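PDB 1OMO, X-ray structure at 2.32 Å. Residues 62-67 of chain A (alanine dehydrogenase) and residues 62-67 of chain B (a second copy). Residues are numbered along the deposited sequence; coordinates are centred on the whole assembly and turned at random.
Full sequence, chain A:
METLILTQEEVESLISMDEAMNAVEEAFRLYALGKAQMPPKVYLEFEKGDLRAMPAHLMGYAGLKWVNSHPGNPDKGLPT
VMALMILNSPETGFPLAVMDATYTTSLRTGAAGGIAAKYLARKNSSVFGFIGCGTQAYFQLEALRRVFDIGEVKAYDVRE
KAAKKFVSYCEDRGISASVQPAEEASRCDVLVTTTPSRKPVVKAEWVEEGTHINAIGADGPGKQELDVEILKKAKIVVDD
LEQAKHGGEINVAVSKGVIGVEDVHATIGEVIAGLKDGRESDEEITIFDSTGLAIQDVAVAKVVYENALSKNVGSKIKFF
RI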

ATOM      1  N   ALA A  62     -11.300   5.203   4.970  1.00 17.96           N
ATOM      2  CA  ALA A  62      -9.915   5.102   4.568  1.00 17.79           C
ATOM      3  C   ALA A  62      -9.863   3.734   3.928  1.00 15.52           C
ATOM      4  O   ALA A  62     -10.704   2.887   4.221  1.00 14.69           O
ATOM      5  CB  ALA A  62      -8.987   5.184   5.770  1.00 17.03           C
ATOM      6  N   GLY A  63      -8.927   3.536   3.013  1.00 16.18           N
ATOM      7  CA  GLY A  63      -8.809   2.230   2.364  1.00 15.31           C
ATOM      8  C   GLY A  63      -7.574   2.119   1.512  1.00 15.76           C
ATOM      9  O   GLY A  63      -6.903   3.115   1.229  1.00 16.98           O
ATOM     10  N   LEU A  64      -7.249   0.903   1.103  1.00 17.33           N
ATOM     11  CA  LEU A  64      -6.096   0.703   0.239  1.00 15.87           C
ATOM     12  C   LEU A  64      -6.445  -0.249  -0.889  1.00 15.87           C
ATOM     13  O   LEU A  64      -6.928  -1.339  -0.628  1.00 15.82           O
ATOM     14  CB  LEU A  64      -4.898   0.135   1.022  1.00 17.42           C
ATOM     15  CG  LEU A  64      -3.715  -0.087   0.042  1.00 19.76           C
ATOM     16  CD1 LEU A  64      -2.427   0.325   0.679  1.00 20.75           C
ATOM     17  CD2 LEU A  64      -3.637  -1.548  -0.403  1.00 16.72           C
ATOM     18  N   LYS A  65      -6.211   0.153  -2.138  1.00 15.31           N
ATOM     19  CA  LYS A  65      -6.478  -0.741  -3.252  1.00 14.33           C
ATOM     20  C   LYS A  65      -5.114  -1.310  -3.663  1.00 16.45           C
ATOM     21  O   LYS A  65      -4.112  -0.575  -3.720  1.00 15.38           O
ATOM     22  CB  LYS A  65      -7.115  -0.009  -4.445  1.00 17.18           C
ATOM     23  CG  LYS A  65      -7.750  -0.973  -5.445  1.00 16.85           C
ATOM     24  CD  LYS A  65      -8.349  -0.278  -6.660  1.00 21.42           C
ATOM     25  CE  LYS A  65      -7.259   0.282  -7.601  1.00 21.92           C
ATOM     26  NZ  LYS A  65      -7.896   0.917  -8.766  1.00 20.96           N
ATOM     27  N   TRP A  66      -5.089  -2.618  -3.910  1.00 15.97           N
ATOM     28  CA  TRP A  66      -3.871  -3.334  -4.312  1.00 15.64           C
ATOM     29  C   TRP A  66      -4.223  -4.039  -5.641  1.00 14.87           C
ATOM     30  O   TRP A  66      -4.931  -5.038  -5.655  1.00 14.00           O
ATOM     31  CB  TRP A  66      -3.511  -4.310  -3.193  1.00 14.35           C
ATOM     32  CG  TRP A  66      -2.269  -5.109  -3.330  1.00 13.05           C
ATOM     33  CD1 TRP A  66      -2.170  -6.454  -3.160  1.00 13.22           C
ATOM     34  CD2 TRP A  66      -0.930  -4.629  -3.510  1.00 12.19           C
ATOM     35  NE1 TRP A  66      -0.861  -6.849  -3.212  1.00 13.76           N
ATOM     36  CE2 TRP A  66      -0.071  -5.747  -3.431  1.00 14.56           C
ATOM     37  CE3 TRP A  66      -0.370  -3.361  -3.741  1.00 15.70           C
ATOM     38  CZ2 TRP A  66       1.335  -5.642  -3.562  1.00 12.50           C
ATOM     39  CZ3 TRP A  66       1.024  -3.246  -3.875  1.00 15.25           C
ATOM     40  CH2 TRP A  66       1.858  -4.389  -3.788  1.00 14.24           C
ATOM     41  N   VAL A  67      -3.780  -3.436  -6.745  1.00 16.64           N
ATOM     42  CA  VAL A  67      -4.040  -3.869  -8.136  1.00 17.80           C
ATOM     43  C   VAL A  67      -2.809  -4.370  -8.861  1.00 18.22           C
ATOM     44  O   VAL A  67      -1.727  -3.819  -8.692  1.00 19.74           O
ATOM     45  CB  VAL A  67      -4.425  -2.715  -9.056  1.00 18.16           C
ATOM     46  CG1 VAL A  67      -5.515  -3.128  -9.956  1.00 15.82           C
ATOM     47  CG2 VAL A  67      -4.683  -1.467  -8.263  1.00 20.24           C
TER
ATOM     48  N   ALA B  62       5.005 -11.746  -3.446  1.00 17.11           N
ATOM     49  CA  ALA B  62       4.853 -10.314  -3.282  1.00 14.72           C
ATOM     50  C   ALA B  62       3.652 -10.198  -2.345  1.00 14.35           C
ATOM     51  O   ALA B  62       2.782 -11.096  -2.293  1.00 13.76           O
ATOM     52  CB  ALA B  62       4.563  -9.628  -4.600  1.00 16.01           C
ATOM     53  N   GLY B  63       3.611  -9.110  -1.597  1.00 13.42           N
ATOM     54  CA  GLY B  63       2.510  -8.924  -0.684  1.00 15.66           C
ATOM     55  C   GLY B  63       2.493  -7.533  -0.121  1.00 17.15           C
ATOM     56  O   GLY B  63       3.495  -6.820  -0.167  1.00 18.28           O
ATOM     57  N   LEU B  64       1.327  -7.139   0.371  1.00 18.42           N
ATOM     58  CA  LEU B  64       1.154  -5.845   0.990  1.00 18.21           C
ATOM     59  C   LEU B  64       0.469  -6.032   2.336  1.00 18.07           C
ATOM     60  O   LEU B  64      -0.584  -6.666   2.427  1.00 18.93           O
ATOM     61  CB  LEU B  64       0.316  -4.902   0.130  1.00 18.14           C
ATOM     62  CG  LEU B  64       0.225  -3.604   0.966  1.00 19.46           C
ATOM     63  CD1 LEU B  64       0.600  -2.406   0.123  1.00 20.62           C
ATOM     64  CD2 LEU B  64      -1.163  -3.444   1.521  1.00 18.59           C
ATOM     65  N   LYS B  65       1.091  -5.521   3.388  1.00 17.17           N
ATOM     66  CA  LYS B  65       0.496  -5.602   4.698  1.00 16.92           C
ATOM     67  C   LYS B  65      -0.075  -4.206   4.889  1.00 17.94           C
ATOM     68  O   LYS B  65       0.611  -3.227   4.619  1.00 17.12           O
ATOM     69  CB  LYS B  65       1.547  -5.877   5.770  1.00 16.69           C
ATOM     70  CG  LYS B  65       0.933  -5.971   7.163  1.00 17.00           C
ATOM     71  CD  LYS B  65       1.932  -6.345   8.188  1.00 16.34           C
ATOM     72  CE  LYS B  65       2.547  -5.120   8.782  1.00 14.73           C
ATOM     73  NZ  LYS B  65       3.566  -5.503   9.769  1.00 17.03           N
ATOM     74  N   TRP B  66      -1.334  -4.130   5.309  1.00 18.03           N
ATOM     75  CA  TRP B  66      -2.038  -2.871   5.550  1.00 19.17           C
ATOM     76  C   TRP B  66      -2.327  -2.925   7.052  1.00 20.18           C
ATOM     77  O   TRP B  66      -3.144  -3.746   7.511  1.00 20.73           O
ATOM     78  CB  TRP B  66      -3.323  -2.892   4.726  1.00 17.57           C
ATOM     79  CG  TRP B  66      -4.199  -1.685   4.821  1.00 17.25           C
ATOM     80  CD1 TRP B  66      -5.565  -1.674   5.003  1.00 16.81           C
ATOM     81  CD2 TRP B  66      -3.822  -0.321   4.557  1.00 16.79           C
ATOM     82  NE1 TRP B  66      -6.049  -0.392   4.845  1.00 16.67           N
ATOM     83  CE2 TRP B  66      -5.006   0.454   4.566  1.00 16.03           C
ATOM     84  CE3 TRP B  66      -2.602   0.312   4.298  1.00 15.62           C
ATOM     85  CZ2 TRP B  66      -5.007   1.844   4.334  1.00 19.09           C
ATOM     86  CZ3 TRP B  66      -2.591   1.695   4.070  1.00 20.22           C
ATOM     87  CH2 TRP B  66      -3.797   2.451   4.083  1.00 18.56           C
ATOM     88  N   VAL B  67      -1.657  -2.063   7.813  1.00 21.59           N
ATOM     89  CA  VAL B  67      -1.746  -2.063   9.293  1.00 22.10           C
ATOM     90  C   VAL B  67      -1.923  -0.682   9.951  1.00 24.30           C
ATOM     91  O   VAL B  67      -1.253   0.286   9.592  1.00 25.34           O
ATOM     92  CB  VAL B  67      -0.473  -2.707   9.883  1.00 21.54           C
ATOM     93  CG1 VAL B  67       0.705  -1.912   9.426  1.00 20.84           C
ATOM     94  CG2 VAL B  67      -0.496  -2.739  11.397  1.00 21.05           C
TER

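Two β-strands can pack mainly through their side chains, without hydrogen bonds between them, and the pair formed by residues 62-67 in the two copies of alanine dehydrogenase illustrates how. The strands run antiparallel, at 178°, but their axes stay 9.2 Å apart, too far for the backbones to pair as neighbouring strands, and no hydrogen bond links them. Side chains fill the gap, and the alternation of the strand selects them: Leu64 and Trp66 of each copy point toward the partner, whereas Lys65 and Val67 remain out of reach.

The register sets Leu64(A) across from Trp66(B) and Trp66(A) across from Leu64(B), so that each bulge meets a flat surface. CB of Leu64(A) lies 3.6 Å from CE2 of Trp66(B), almost directly above the six-membered ring, where its C–H groups can make a CH-π contact with the electron-rich face. The mate of this contact places CB of Leu64(B) 3.7 Å from CE2 of Trp66(A). Between these two pairings the leucines meet each other, CD2 of Leu64(A) standing 3.7 Å from CD2 of Leu64(B).

The indole also reaches the backbone of Gly63(A), whose C atom lies 3.8 Å from CZ2 of Trp66(B); Gly63(B) receives Trp66(A) similarly. Both indole NE1 atoms are hydrogen-bonded elsewhere in the structure, and the side-chain contacts here are apolar.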